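Local coordinates for ancillary protein 1 (Streptococcus pyogenes, PDB 2XI9) that serves as a pilus-presented adhesin whose internal thioester bond is required for efficient interaction with host cells, at residues A[32-35]-A[36-39]; A[222-226]-A[227-231]; A[176-180]-A[181-185]; A[244-247]-A[248-252]; A[135-139]-A[140-144]. All blocks are in the same frame, centred on the assembly; numbering follows the deposited sequence.

Interaction 1: residues A[32-35]-A[36-39]; sequences YAIG and DYSK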
loop_
_atom_site.group_PDB
_atom_site.type_symbol
_atom_site.label_atom_id
_atom_site.label_comp_id
_atom_site.label_asym_id
_atom_site.label_seq_id
_atom_site.Cartn_x
_atom_site.Cartn_y
_atom_site.Cartn_z
ATOM N N TYR A 32 -10.709 8.609 -8.275
ATOM C CA TYR A 32 -10.844 7.957 -6.987
ATOM C C TYR A 32 -11.554 8.945 -6.072
ATOM O O TYR A 32 -11.641 10.140 -6.385
ATOM C CB TYR A 32 -9.471 7.622 -6.384
ATOM C CG TYR A 32 -8.738 6.401 -6.921
ATOM C CD1 TYR A 32 -7.876 6.502 -8.008
ATOM C CD2 TYR A 32 -8.868 5.155 -6.314
ATOM C CE1 TYR A 32 -7.171 5.393 -8.486
ATOM C CE2 TYR A 32 -8.172 4.039 -6.788
ATOM C CZ TYR A 32 -7.318 4.167 -7.873
ATOM O OH TYR A 32 -6.602 3.065 -8.333
ATOM N N ALA A 33 -12.097 8.425 -4.971
ATOM C CA ALA A 33 -12.629 9.230 -3.888
ATOM C C ALA A 33 -11.619 9.247 -2.743
ATOM O O ALA A 33 -11.185 8.194 -2.257
ATOM C CB ALA A 33 -13.960 8.669 -3.417
ATOM N N ILE A 34 -11.237 10.449 -2.317
ATOM C CA ILE A 34 -10.271 10.607 -1.248
ATOM C C ILE A 34 -10.792 9.847 -0.035
ATOM O O ILE A 34 -11.976 9.925 0.298
ATOM C CB ILE A 34 -10.063 12.104 -0.833
ATOM C CG1 ILE A 34 -9.468 12.936 -1.976
ATOM C CG2 ILE A 34 -9.164 12.188 0.397
ATOM C CD1 ILE A 34 -9.252 14.413 -1.627
ATOM N N GLY A 35 -9.901 9.109 0.611
ATOM C CA GLY A 35 -10.234 8.385 1.820
ATOM C C GLY A 35 -10.935 7.045 1.632
ATOM O O GLY A 35 -11.269 6.402 2.614
ATOM N N ASP A 36 -11.187 6.617 0.396
ATOM C CA ASP A 36 -11.825 5.295 0.194
ATOM C C ASP A 36 -11.443 4.760 -1.159
ATOM O O ASP A 36 -12.068 5.049 -2.161
ATOM C CB ASP A 36 -13.350 5.316 0.390
ATOM C CG ASP A 36 -13.997 3.906 0.226
ATOM O OD1 ASP A 36 -13.321 2.954 -0.237
ATOM O OD2 ASP A 36 -15.191 3.755 0.530
ATOM N N TYR A 37 -10.375 3.982 -1.179
ATOM C CA TYR A 37 -9.776 3.566 -2.440
ATOM C C TYR A 37 -10.222 2.152 -2.806
ATOM O O TYR A 37 -9.566 1.469 -3.590
ATOM C CB TYR A 37 -8.263 3.695 -2.319
ATOM C CG TYR A 37 -7.878 5.120 -1.941
ATOM C CD1 TYR A 37 -8.004 6.153 -2.858
ATOM C CD2 TYR A 37 -7.446 5.431 -0.664
ATOM C CE1 TYR A 37 -7.697 7.454 -2.526
ATOM C CE2 TYR A 37 -7.134 6.730 -0.321
ATOM C CZ TYR A 37 -7.264 7.737 -1.265
ATOM O OH TYR A 37 -6.946 9.038 -0.940
ATOM N N SER A 38 -11.335 1.734 -2.226
ATOM C CA SER A 38 -11.902 0.381 -2.420
ATOM C C SER A 38 -12.536 0.178 -3.786
ATOM O O SER A 38 -12.860 -0.958 -4.168
ATOM C CB SER A 38 -12.893 0.045 -1.281
ATOM O OG SER A 38 -14.122 0.788 -1.334
ATOM N N LYS A 39 -12.746 1.279 -4.515
ATOM C CA LYS A 39 -13.298 1.265 -5.871
ATOM C C LYS A 39 -12.957 2.582 -6.558
ATOM O O LYS A 39 -12.697 3.569 -5.881
ATOM C CB LYS A 39 -14.824 1.130 -5.842
ATOM C CG LYS A 39 -15.546 2.224 -4.999
ATOM C CD LYS A 39 -17.061 2.127 -5.084
ATOM C CE LYS A 39 -17.662 3.055 -6.155
ATOM N NZ LYS A 39 -17.683 4.542 -5.843
HETATM O O HOH W 1 -12.049 5.665 -4.681
#
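Ala33, Asp36 and Lys39 all hold the same water molecule. The water accepts from Ala33 N at 2.8 Å. It donates to two carbonyls, Asp36 O at 2.6 Å and Lys39 O. It ties the last residue of strand 26-33 to the loop that follows. Asp36 N donates to Ala33 O at 3.1 Å and closes a type II beta turn from Ala33 to Asp36. Gly35 sits third in this turn with a phi of 81°, as is usual for the type. The turn ends the first strand of the prealbumin-like fold domain and leads into the loop before strand 45-48. Asp36 then begins an Asx turn. Its CG stands opposite the backbone N (chi1 -178°), and OD1 takes two donors from Ser38. The hydroxyl Ser38 OG reaches Asp36 OD1 on its syn side at 2.6 Å. The amide Ser38 N meets Asp36 OD1 at 3.1 Å, nearly in line with the C-O bond. Tyr37 brings its hydroxyl back to the turn, where Gly35 N makes a weak bond to it. The main partner of that hydroxyl is Glu328 of strand 321-329. Tyr32 CD2 touches Tyr37 CD1 at 3.7 Å, in the plane of the Tyr37 ring and at its edge. The two side chains cross at about a right angle. Tyr32 OH bonds to Glu118, and Arg326 makes a cation-pi contact with the Tyr32 ring.

Interaction 2: residues A[222-226]-A[227-231]; sequences KGYRE and KGQAI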
loop_
_atom_site.group_PDB
_atom_site.type_symbol
_atom_site.label_atom_id
_atom_site.label_comp_id
_atom_site.label_asym_id
_atom_site.label_seq_id
_atom_site.Cartn_x
_atom_site.Cartn_y
_atom_site.Cartn_z
ATOM N N LYS A 222 15.591 -3.270 6.343
ATOM C CA LYS A 222 16.397 -3.906 7.415
ATOM C C LYS A 222 15.622 -5.019 8.063
ATOM O O LYS A 222 16.176 -5.778 8.830
ATOM C CB LYS A 222 16.864 -2.905 8.500
ATOM C CG LYS A 222 18.118 -2.176 8.213
ATOM C CD LYS A 222 19.322 -3.066 8.109
ATOM C CE LYS A 222 20.617 -2.324 8.433
ATOM N NZ LYS A 222 21.693 -3.358 8.693
ATOM N N GLY A 223 14.350 -5.132 7.729
ATOM C CA GLY A 223 13.489 -6.142 8.265
ATOM C C GLY A 223 13.407 -7.470 7.543
ATOM O O GLY A 223 14.279 -7.839 6.733
ATOM N N TYR A 224 12.353 -8.209 7.853
ATOM C CA TYR A 224 12.200 -9.537 7.271
ATOM C C TYR A 224 11.574 -9.425 5.886
ATOM O O TYR A 224 10.439 -8.962 5.730
ATOM C CB TYR A 224 11.337 -10.403 8.151
ATOM C CG TYR A 224 11.184 -11.795 7.699
ATOM C CD1 TYR A 224 12.208 -12.733 7.913
ATOM C CD2 TYR A 224 10.040 -12.220 7.070
ATOM C CE1 TYR A 224 12.059 -14.028 7.517
ATOM C CE2 TYR A 224 9.903 -13.514 6.660
ATOM C CZ TYR A 224 10.901 -14.412 6.874
ATOM O OH TYR A 224 10.751 -15.731 6.513
ATOM N N ARG A 225 12.308 -9.895 4.893
ATOM C CA ARG A 225 11.879 -9.764 3.518
ATOM C C ARG A 225 11.644 -11.056 2.808
ATOM O O ARG A 225 10.819 -11.085 1.907
ATOM C CB ARG A 225 12.883 -8.956 2.733
ATOM C CG ARG A 225 12.875 -7.505 3.140
ATOM C CD ARG A 225 13.871 -6.740 2.288
ATOM N NE ARG A 225 13.348 -6.537 0.932
ATOM C CZ ARG A 225 14.013 -5.974 -0.070
ATOM N NH1 ARG A 225 15.294 -5.592 0.072
ATOM N NH2 ARG A 225 13.416 -5.867 -1.251
ATOM N N GLU A 226 12.343 -12.121 3.196
ATOM C CA GLU A 226 12.313 -13.353 2.427
ATOM C C GLU A 226 12.418 -14.591 3.300
ATOM O O GLU A 226 13.310 -14.687 4.163
ATOM C CB GLU A 226 13.479 -13.372 1.438
ATOM C CG GLU A 226 13.429 -12.332 0.302
ATOM C CD GLU A 226 12.550 -12.752 -0.901
ATOM O OE1 GLU A 226 12.189 -13.945 -1.016
ATOM O OE2 GLU A 226 12.242 -11.883 -1.745
ATOM N N LYS A 227 11.558 -15.579 3.030
ATOM C CA LYS A 227 11.680 -16.866 3.691
ATOM C C LYS A 227 13.103 -17.365 3.588
ATOM O O LYS A 227 13.709 -17.335 2.517
ATOM C CB LYS A 227 10.756 -17.913 3.085
ATOM C CG LYS A 227 9.306 -17.824 3.500
ATOM C CD LYS A 227 8.406 -18.689 2.583
ATOM C CE LYS A 227 7.074 -19.068 3.248
ATOM N NZ LYS A 227 5.988 -19.226 2.228
ATOM N N GLY A 228 13.633 -17.871 4.696
ATOM C CA GLY A 228 14.996 -18.401 4.732
ATOM C C GLY A 228 16.117 -17.380 4.850
ATOM O O GLY A 228 17.269 -17.758 4.959
ATOM N N GLN A 229 15.831 -16.084 4.832
ATOM C CA GLN A 229 16.929 -15.113 4.894
ATOM C C GLN A 229 17.747 -15.265 6.184
ATOM O O GLN A 229 17.243 -15.706 7.193
ATOM C CB GLN A 229 16.443 -13.670 4.769
ATOM C CG GLN A 229 15.788 -13.085 6.000
ATOM C CD GLN A 229 15.435 -11.627 5.799
ATOM O OE1 GLN A 229 14.628 -11.302 4.947
ATOM N NE2 GLN A 229 16.017 -10.751 6.593
ATOM N N ALA A 230 18.996 -14.854 6.110
ATOM C CA ALA A 230 19.915 -14.811 7.246
ATOM C C ALA A 230 19.380 -13.885 8.335
ATOM O O ALA A 230 19.154 -12.717 8.056
ATOM C CB ALA A 230 21.239 -14.275 6.756
ATOM N N ILE A 231 19.145 -14.381 9.551
ATOM C CA ILE A 231 18.743 -13.474 10.661
ATOM C C ILE A 231 20.023 -13.145 11.474
ATOM O O ILE A 231 20.631 -14.001 12.092
ATOM C CB ILE A 231 17.662 -14.060 11.606
ATOM C CG1 ILE A 231 16.440 -14.602 10.845
ATOM C CG2 ILE A 231 17.201 -12.973 12.581
ATOM C CD1 ILE A 231 15.700 -13.571 9.986
HETATM O O HOH W 2 9.702 -15.005 0.667
#
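Gln229 turns its side chain back over Tyr224, Arg225 and Glu226 through two torsions. Its CG lies between its own backbone N and carbonyl carbon (chi1 76°), and the chain beyond is extended (chi2 176°). This places OE1 beside two successive backbone amides. Arg225 N donates to Gln229 OE1 at 2.7 Å, from above the carbonyl plane. Glu226 N donates to Gln229 OE1 at 3.0 Å and lies in that plane. The amide nitrogen is used too: Gln229 NE2 makes a weak bond to Gly223 O at 3.4 Å. The two bonds to OE1, with the weak one from NE2, settle which way round the amide lies. The Gln229 side chain crosses the Tyr224 ring at a slant, the amide and ring planes 25° apart. Tyr224 CD1 comes within 4.0 Å of Gln229 CD. Ile231 CD1 packs at the ring edge, 4.1 Å from Tyr224 CD1. At the far end of the ring, Tyr224 OH lies 3.2 Å from Lys227 CA. Its polar partner is Glu238 of helix 238-253, which also takes Gly228 N. A water links Lys227 N to Glu226 OE1. Gln229 N closes the turn by donating to Glu226 O at 3.0 Å. The result is a type II beta turn from Glu226 to Gln229, with Gly228 at positive phi, in the thioester domain loop that joins helices 209-222 and 238-253.

Interaction 3: residues A[176-180]-A[181-185]; sequences KTMTP and DFTTG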
loop_
_atom_site.group_PDB
_atom_site.type_symbol
_atom_site.label_atom_id
_atom_site.label_comp_id
_atom_site.label_asym_id
_atom_site.label_seq_id
_atom_site.Cartn_x
_atom_site.Cartn_y
_atom_site.Cartn_z
ATOM N N LYS A 176 -1.972 -22.258 -1.481
ATOM C CA LYS A 176 -1.890 -23.207 -2.597
ATOM C C LYS A 176 -3.135 -23.151 -3.479
ATOM O O LYS A 176 -3.042 -23.360 -4.696
ATOM C CB LYS A 176 -1.634 -24.634 -2.107
ATOM C CG LYS A 176 -0.277 -24.783 -1.437
ATOM C CD LYS A 176 0.024 -26.193 -1.034
ATOM C CE LYS A 176 -0.814 -26.653 0.126
ATOM N NZ LYS A 176 -0.370 -27.982 0.629
ATOM N N THR A 177 -4.289 -22.872 -2.873
ATOM C CA THR A 177 -5.510 -22.625 -3.626
ATOM C C THR A 177 -6.055 -21.243 -3.286
ATOM O O THR A 177 -5.702 -20.646 -2.238
ATOM C CB THR A 177 -6.574 -23.752 -3.388
ATOM O OG1 THR A 177 -6.942 -23.795 -2.007
ATOM C CG2 THR A 177 -6.024 -25.096 -3.784
HETATM N N MSE A 178 -6.857 -20.702 -4.201
HETATM C CA MSE A 178 -7.443 -19.371 -4.033
HETATM C C MSE A 178 -8.483 -19.443 -2.933
HETATM O O MSE A 178 -9.241 -20.405 -2.861
HETATM C CB MSE A 178 -8.114 -18.913 -5.325
HETATM C CG MSE A 178 -7.157 -18.559 -6.415
HETATM SE SE MSE A 178 -8.135 -18.419 -8.083
HETATM C CE MSE A 178 -6.756 -17.352 -8.998
ATOM N N THR A 179 -8.516 -18.447 -2.056
ATOM C CA THR A 179 -9.543 -18.463 -1.015
ATOM C C THR A 179 -10.904 -18.146 -1.647
ATOM O O THR A 179 -10.974 -17.539 -2.720
ATOM C CB THR A 179 -9.256 -17.445 0.082
ATOM O OG1 THR A 179 -9.453 -16.137 -0.459
ATOM C CG2 THR A 179 -7.802 -17.588 0.646
ATOM N N PRO A 180 -11.997 -18.533 -0.972
ATOM C CA PRO A 180 -13.322 -18.162 -1.480
ATOM C C PRO A 180 -13.550 -16.637 -1.493
ATOM O O PRO A 180 -14.218 -16.113 -2.387
ATOM C CB PRO A 180 -14.303 -18.864 -0.526
ATOM C CG PRO A 180 -13.503 -19.420 0.599
ATOM C CD PRO A 180 -12.051 -19.381 0.234
ATOM N N ASP A 181 -12.972 -15.927 -0.539
ATOM C CA ASP A 181 -13.080 -14.464 -0.526
ATOM C C ASP A 181 -12.485 -13.842 -1.807
ATOM O O ASP A 181 -13.015 -12.856 -2.339
ATOM C CB ASP A 181 -12.420 -13.891 0.716
ATOM C CG ASP A 181 -13.234 -14.149 2.009
ATOM O OD1 ASP A 181 -14.486 -14.051 1.998
ATOM O OD2 ASP A 181 -12.596 -14.447 3.042
ATOM N N PHE A 182 -11.403 -14.422 -2.322
ATOM C CA PHE A 182 -10.832 -13.909 -3.575
ATOM C C PHE A 182 -11.680 -14.328 -4.754
ATOM O O PHE A 182 -12.079 -13.488 -5.558
ATOM C CB PHE A 182 -9.389 -14.370 -3.764
ATOM C CG PHE A 182 -8.790 -13.951 -5.085
ATOM C CD1 PHE A 182 -8.421 -12.632 -5.299
ATOM C CD2 PHE A 182 -8.596 -14.882 -6.107
ATOM C CE1 PHE A 182 -7.876 -12.227 -6.516
ATOM C CE2 PHE A 182 -8.046 -14.494 -7.327
ATOM C CZ PHE A 182 -7.685 -13.159 -7.530
ATOM N N THR A 183 -12.004 -15.620 -4.818
ATOM C CA THR A 183 -12.761 -16.182 -5.932
ATOM C C THR A 183 -14.153 -15.580 -6.108
ATOM O O THR A 183 -14.570 -15.316 -7.225
ATOM C CB THR A 183 -12.897 -17.704 -5.804
ATOM O OG1 THR A 183 -11.587 -18.282 -5.679
ATOM C CG2 THR A 183 -13.585 -18.262 -7.026
ATOM N N THR A 184 -14.854 -15.338 -5.004
ATOM C CA THR A 184 -16.175 -14.709 -5.067
ATOM C C THR A 184 -16.065 -13.196 -5.336
ATOM O O THR A 184 -17.075 -12.525 -5.582
ATOM C CB THR A 184 -16.950 -14.919 -3.755
ATOM O OG1 THR A 184 -16.200 -14.350 -2.684
ATOM C CG2 THR A 184 -17.173 -16.387 -3.477
ATOM N N GLY A 185 -14.848 -12.672 -5.283
ATOM C CA GLY A 185 -14.599 -11.253 -5.525
ATOM C C GLY A 185 -14.804 -10.363 -4.304
ATOM O O GLY A 185 -14.705 -9.142 -4.399
#
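This is a helix N-cap in the thioester domain, with Thr179 as the capping residue of the short helix 180-183. Thr179 OG1 accepts from Phe182 N at 3.2 Å. Its chi1 of 70° turns the hydroxyl toward that first turn. Thr179 O takes two donors from Thr183. The amide Thr183 N lies in the carbonyl plane at 3.0 Å from Thr179 O. The hydroxyl Thr183 OG1 comes from above the plane, 3.1 Å from Thr179 O. Pro180 O has two donors from Thr184, here on opposite faces of its plane: OG1 at 2.7 Å and N at 2.8 Å. Beside the cap, Met178, built as selenomethionine, makes a Met-aromatic contact with Phe182. Met178 SE lies at the edge of the Phe182 ring, in its plane, 5.2 Å from the ring centroid. The terminal methyl Met178 CE touches Phe182 CE2 at 3.6 Å. Gly185 leaves helical backbone angles, with positive phi. In the chain the unit comes between strands 170-171 and 189-193, the two outer strands of the mixed sheet, and it lies at the surface. Glu126, just before strand 127-130, accepts from Thr179 N, and Asn304, just after strand 299-303, bonds to Gly185 O.

Interaction 4: residues A[244-247]-A[248-252]; sequences ATQL and AIYYF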
loop_
_atom_site.group_PDB
_atom_site.type_symbol
_atom_site.label_atom_id
_atom_site.label_comp_id
_atom_site.label_asym_id
_atom_site.label_seq_id
_atom_site.Cartn_x
_atom_site.Cartn_y
_atom_site.Cartn_z
ATOM N N ALA A 244 8.759 -8.160 14.479
ATOM C CA ALA A 244 9.398 -6.893 14.788
ATOM C C ALA A 244 9.183 -5.944 13.624
ATOM O O ALA A 244 8.940 -4.771 13.845
ATOM C CB ALA A 244 10.901 -7.108 15.083
ATOM N N THR A 245 9.294 -6.464 12.378
ATOM C CA THR A 245 9.077 -5.693 11.146
ATOM C C THR A 245 7.630 -5.194 11.108
ATOM O O THR A 245 7.379 -4.023 10.789
ATOM C CB THR A 245 9.472 -6.517 9.817
ATOM O OG1 THR A 245 10.789 -7.123 9.979
ATOM C CG2 THR A 245 9.487 -5.639 8.589
ATOM N N GLN A 246 6.679 -6.066 11.430
ATOM C CA GLN A 246 5.277 -5.683 11.399
ATOM C C GLN A 246 5.006 -4.554 12.401
ATOM O O GLN A 246 4.280 -3.605 12.108
ATOM C CB GLN A 246 4.387 -6.893 11.719
ATOM C CG GLN A 246 2.860 -6.600 11.713
ATOM C CD GLN A 246 2.333 -6.143 10.374
ATOM O OE1 GLN A 246 1.986 -6.964 9.537
ATOM N NE2 GLN A 246 2.204 -4.829 10.190
ATOM N N LEU A 247 5.553 -4.695 13.594
ATOM C CA LEU A 247 5.331 -3.682 14.649
ATOM C C LEU A 247 6.014 -2.352 14.274
ATOM O O LEU A 247 5.493 -1.314 14.549
ATOM C CB LEU A 247 5.815 -4.211 16.004
ATOM C CG LEU A 247 5.672 -3.259 17.198
ATOM C CD1 LEU A 247 4.197 -2.927 17.378
ATOM C CD2 LEU A 247 6.324 -3.857 18.494
ATOM N N ALA A 248 7.191 -2.410 13.641
ATOM C CA ALA A 248 7.911 -1.227 13.187
ATOM C C ALA A 248 7.104 -0.496 12.107
ATOM O O ALA A 248 7.044 0.705 12.105
ATOM C CB ALA A 248 9.311 -1.596 12.668
ATOM N N ILE A 249 6.412 -1.240 11.260
ATOM C CA ILE A 249 5.499 -0.621 10.296
ATOM C C ILE A 249 4.350 0.096 11.043
ATOM O O ILE A 249 4.067 1.262 10.760
ATOM C CB ILE A 249 4.956 -1.661 9.279
ATOM C CG1 ILE A 249 6.076 -2.132 8.321
ATOM C CG2 ILE A 249 3.676 -1.087 8.557
ATOM C CD1 ILE A 249 6.661 -1.066 7.386
ATOM N N TYR A 250 3.747 -0.586 12.023
ATOM C CA TYR A 250 2.669 -0.006 12.819
ATOM C C TYR A 250 3.106 1.243 13.599
ATOM O O TYR A 250 2.304 2.140 13.807
ATOM C CB TYR A 250 2.100 -1.032 13.795
ATOM C CG TYR A 250 1.254 -2.144 13.198
ATOM C CD1 TYR A 250 0.600 -1.997 11.966
ATOM C CD2 TYR A 250 1.098 -3.328 13.869
ATOM C CE1 TYR A 250 -0.190 -2.994 11.450
ATOM C CE2 TYR A 250 0.276 -4.352 13.355
ATOM C CZ TYR A 250 -0.348 -4.174 12.142
ATOM O OH TYR A 250 -1.158 -5.165 11.631
ATOM N N TYR A 251 4.367 1.271 14.031
ATOM C CA TYR A 251 4.952 2.434 14.650
ATOM C C TYR A 251 4.745 3.695 13.800
ATOM O O TYR A 251 4.411 4.739 14.345
ATOM C CB TYR A 251 6.444 2.191 14.966
ATOM C CG TYR A 251 7.148 3.393 15.591
ATOM C CD1 TYR A 251 7.757 4.365 14.802
ATOM C CD2 TYR A 251 7.156 3.575 16.959
ATOM C CE1 TYR A 251 8.376 5.474 15.376
ATOM C CE2 TYR A 251 7.787 4.683 17.535
ATOM C CZ TYR A 251 8.386 5.620 16.736
ATOM O OH TYR A 251 8.994 6.720 17.304
ATOM N N PHE A 252 4.890 3.581 12.477
ATOM C CA PHE A 252 4.753 4.701 11.554
ATOM C C PHE A 252 3.341 4.834 11.025
ATOM O O PHE A 252 2.882 5.929 10.862
ATOM C CB PHE A 252 5.749 4.601 10.367
ATOM C CG PHE A 252 7.192 4.731 10.799
ATOM C CD1 PHE A 252 7.660 5.914 11.293
ATOM C CD2 PHE A 252 8.044 3.622 10.763
ATOM C CE1 PHE A 252 9.013 6.015 11.762
ATOM C CE2 PHE A 252 9.360 3.693 11.253
ATOM C CZ PHE A 252 9.839 4.886 11.719
#
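Ala244 O accepts from Ala248 N at 2.9 Å, the first of four successive i to i+4 bonds. Thr245 O takes Ile249 N at 3.0 Å. The Thr245 hydroxyl bonds back to Leu241 O and also to Tyr224 N. Gln246 O accepts from Tyr250 N at 3.1 Å, and the same two residues meet through their side chains. The Gln246 chain bends at chi2 (62°), which lays NE2 over one face of the Tyr250 ring. Gln246 NE2 is 3.3 Å from Tyr250 CE1, offset toward the rim, with amide and ring planes 25° apart. NE2 also donates to Cys160 O. This is a largely buried part of alpha helix 238-253, in the thioester domain. Cys160 is the only cysteine among residues 20-457, so it is probably the thioester cysteine, and Gln246 and Tyr250 both contact it. Leu247 O takes Tyr251 N at 2.9 Å. The Leu247 side chain packs on Leu277 of helix 274-288. On another side of the helix, Ala248 and Ile249 touch Val219 of helix 209-222.

Interaction 5: residues A[135-139]-A[140-144]; sequences SVLTT and QNYAK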
loop_
_atom_site.group_PDB
_atom_site.type_symbol
_atom_site.label_atom_id
_atom_site.label_comp_id
_atom_site.label_asym_id
_atom_site.label_seq_id
_atom_site.Cartn_x
_atom_site.Cartn_y
_atom_site.Cartn_z
ATOM N N SER A 135 4.142 -20.993 13.733
ATOM C CA SER A 135 5.434 -20.670 14.313
ATOM C C SER A 135 5.223 -19.637 15.423
ATOM O O SER A 135 4.542 -18.656 15.221
ATOM C CB SER A 135 6.381 -20.101 13.246
ATOM O OG SER A 135 7.667 -19.900 13.798
ATOM N N VAL A 136 5.786 -19.894 16.591
ATOM C CA VAL A 136 5.537 -19.033 17.740
ATOM C C VAL A 136 6.321 -17.724 17.612
ATOM O O VAL A 136 7.408 -17.637 16.975
ATOM C CB VAL A 136 5.841 -19.713 19.088
ATOM C CG1 VAL A 136 5.064 -21.027 19.280
ATOM C CG2 VAL A 136 7.350 -19.929 19.276
ATOM N N LEU A 137 5.733 -16.678 18.178
ATOM C CA LEU A 137 6.425 -15.415 18.345
ATOM C C LEU A 137 7.304 -15.626 19.572
ATOM O O LEU A 137 8.523 -15.695 19.438
ATOM C CB LEU A 137 5.430 -14.254 18.490
ATOM C CG LEU A 137 6.043 -12.892 18.833
ATOM C CD1 LEU A 137 7.168 -12.511 17.854
ATOM C CD2 LEU A 137 4.953 -11.834 18.843
ATOM N N THR A 138 6.710 -15.800 20.758
ATOM C CA THR A 138 7.458 -16.365 21.883
ATOM C C THR A 138 6.829 -17.659 22.375
ATOM O O THR A 138 7.485 -18.705 22.396
ATOM C CB THR A 138 7.624 -15.349 23.042
ATOM O OG1 THR A 138 8.191 -14.126 22.521
ATOM C CG2 THR A 138 8.526 -15.906 24.148
ATOM N N THR A 139 5.573 -17.589 22.813
ATOM C CA THR A 139 4.858 -18.788 23.280
ATOM C C THR A 139 3.611 -19.116 22.463
ATOM O O THR A 139 3.134 -20.225 22.528
ATOM C CB THR A 139 4.394 -18.632 24.741
ATOM O OG1 THR A 139 3.411 -17.593 24.782
ATOM C CG2 THR A 139 5.580 -18.256 25.659
ATOM N N GLN A 140 3.054 -18.146 21.761
ATOM C CA GLN A 140 1.864 -18.335 20.953
ATOM C C GLN A 140 2.180 -18.242 19.447
ATOM O O GLN A 140 3.062 -17.510 19.053
ATOM C CB GLN A 140 0.815 -17.301 21.332
ATOM C CG GLN A 140 0.374 -17.438 22.806
ATOM C CD GLN A 140 -0.615 -16.371 23.271
ATOM O OE1 GLN A 140 -1.632 -16.703 23.863
ATOM N NE2 GLN A 140 -0.327 -15.102 23.001
ATOM N N ASN A 141 1.417 -18.967 18.633
ATOM C CA ASN A 141 1.468 -18.828 17.170
ATOM C C ASN A 141 1.386 -17.353 16.808
ATOM O O ASN A 141 0.532 -16.648 17.321
ATOM C CB ASN A 141 0.324 -19.627 16.524
ATOM C CG ASN A 141 0.381 -19.640 15.015
ATOM O OD1 ASN A 141 1.442 -19.459 14.420
ATOM N ND2 ASN A 141 -0.774 -19.882 14.374
ATOM N N TYR A 142 2.291 -16.876 15.960
ATOM C CA TYR A 142 2.276 -15.483 15.506
ATOM C C TYR A 142 0.986 -15.236 14.733
ATOM O O TYR A 142 0.350 -14.229 14.910
ATOM C CB TYR A 142 3.542 -15.142 14.670
ATOM C CG TYR A 142 3.594 -13.749 14.047
ATOM C CD1 TYR A 142 3.488 -12.599 14.846
ATOM C CD2 TYR A 142 3.741 -13.572 12.688
ATOM C CE1 TYR A 142 3.522 -11.344 14.286
ATOM C CE2 TYR A 142 3.805 -12.311 12.106
ATOM C CZ TYR A 142 3.722 -11.192 12.922
ATOM O OH TYR A 142 3.737 -9.936 12.352
ATOM N N ALA A 143 0.606 -16.173 13.875
ATOM C CA ALA A 143 -0.694 -16.139 13.198
ATOM C C ALA A 143 -0.936 -14.876 12.322
ATOM O O ALA A 143 -2.095 -14.545 12.021
ATOM C CB ALA A 143 -1.821 -16.324 14.250
ATOM N N LYS A 144 0.128 -14.204 11.889
ATOM C CA LYS A 144 0.047 -13.020 11.029
ATOM C C LYS A 144 1.031 -13.131 9.853
ATOM O O LYS A 144 1.660 -12.161 9.458
ATOM C CB LYS A 144 0.263 -11.730 11.830
ATOM C CG LYS A 144 -0.684 -11.526 13.046
ATOM C CD LYS A 144 -0.381 -10.216 13.707
ATOM C CE LYS A 144 -1.089 -10.090 15.053
ATOM N NZ LYS A 144 -0.789 -11.266 15.965
#
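Leu137 N donates to Gln140 O at 2.9 Å, and Tyr142 N donates to Ser135 O at 3.0 Å. Both bonds are close to straight. A third uses a side chain as acceptor: Ser135 N donates to Asn141 OD1 at 3.2 Å, from above the carbonyl plane. With chi1 at -175°, the Asn141 amide group swings away from its own N and back toward Ser135. The chain thus doubles back on itself as a tight loop between strands 127-130 and 146-149. Val136 and Asn141 form a single backbone bridge there, with Val136 CA making a CA-H...O contact to Gln140 O at 3.2 Å. Asp271 holds the tip of the loop. Its carboxylate takes Thr139 OG1 and Gln140 N, and its backbone O takes Thr138 OG1. Ser135 OG bonds to Thr239. On the inner side, Leu137 CD2 packs on Tyr142 CD1 at 4.3 Å. Lys144 CB lies over one face of the Tyr142 ring. Leu137 and Tyr142 both rest on Ala243 of helix 238-253.

Overall arrangement
All five contacts are local and follow one another along the chain; none nest or cross. Interaction 1 closes the turn after strand 26-33 in the prealbumin-like part. Interaction 5 closes a turn within the loop between strands 127-130 and 146-149. Interaction 3 caps helix 180-183. Its nearest atoms are about 8 Å from interaction 1. Interaction 2 closes a turn within the loop between helices 209-222 and 238-253, and interaction 4 lies on the second of these. Helix 238-253 brings interactions 2, 4 and 5 together. Interaction 4 touches interaction 2 through Thr245 and interaction 5 through Gln246. Interactions 1 and 4 lie on opposite sides of the chain's centre, their centres about 24 Å apart.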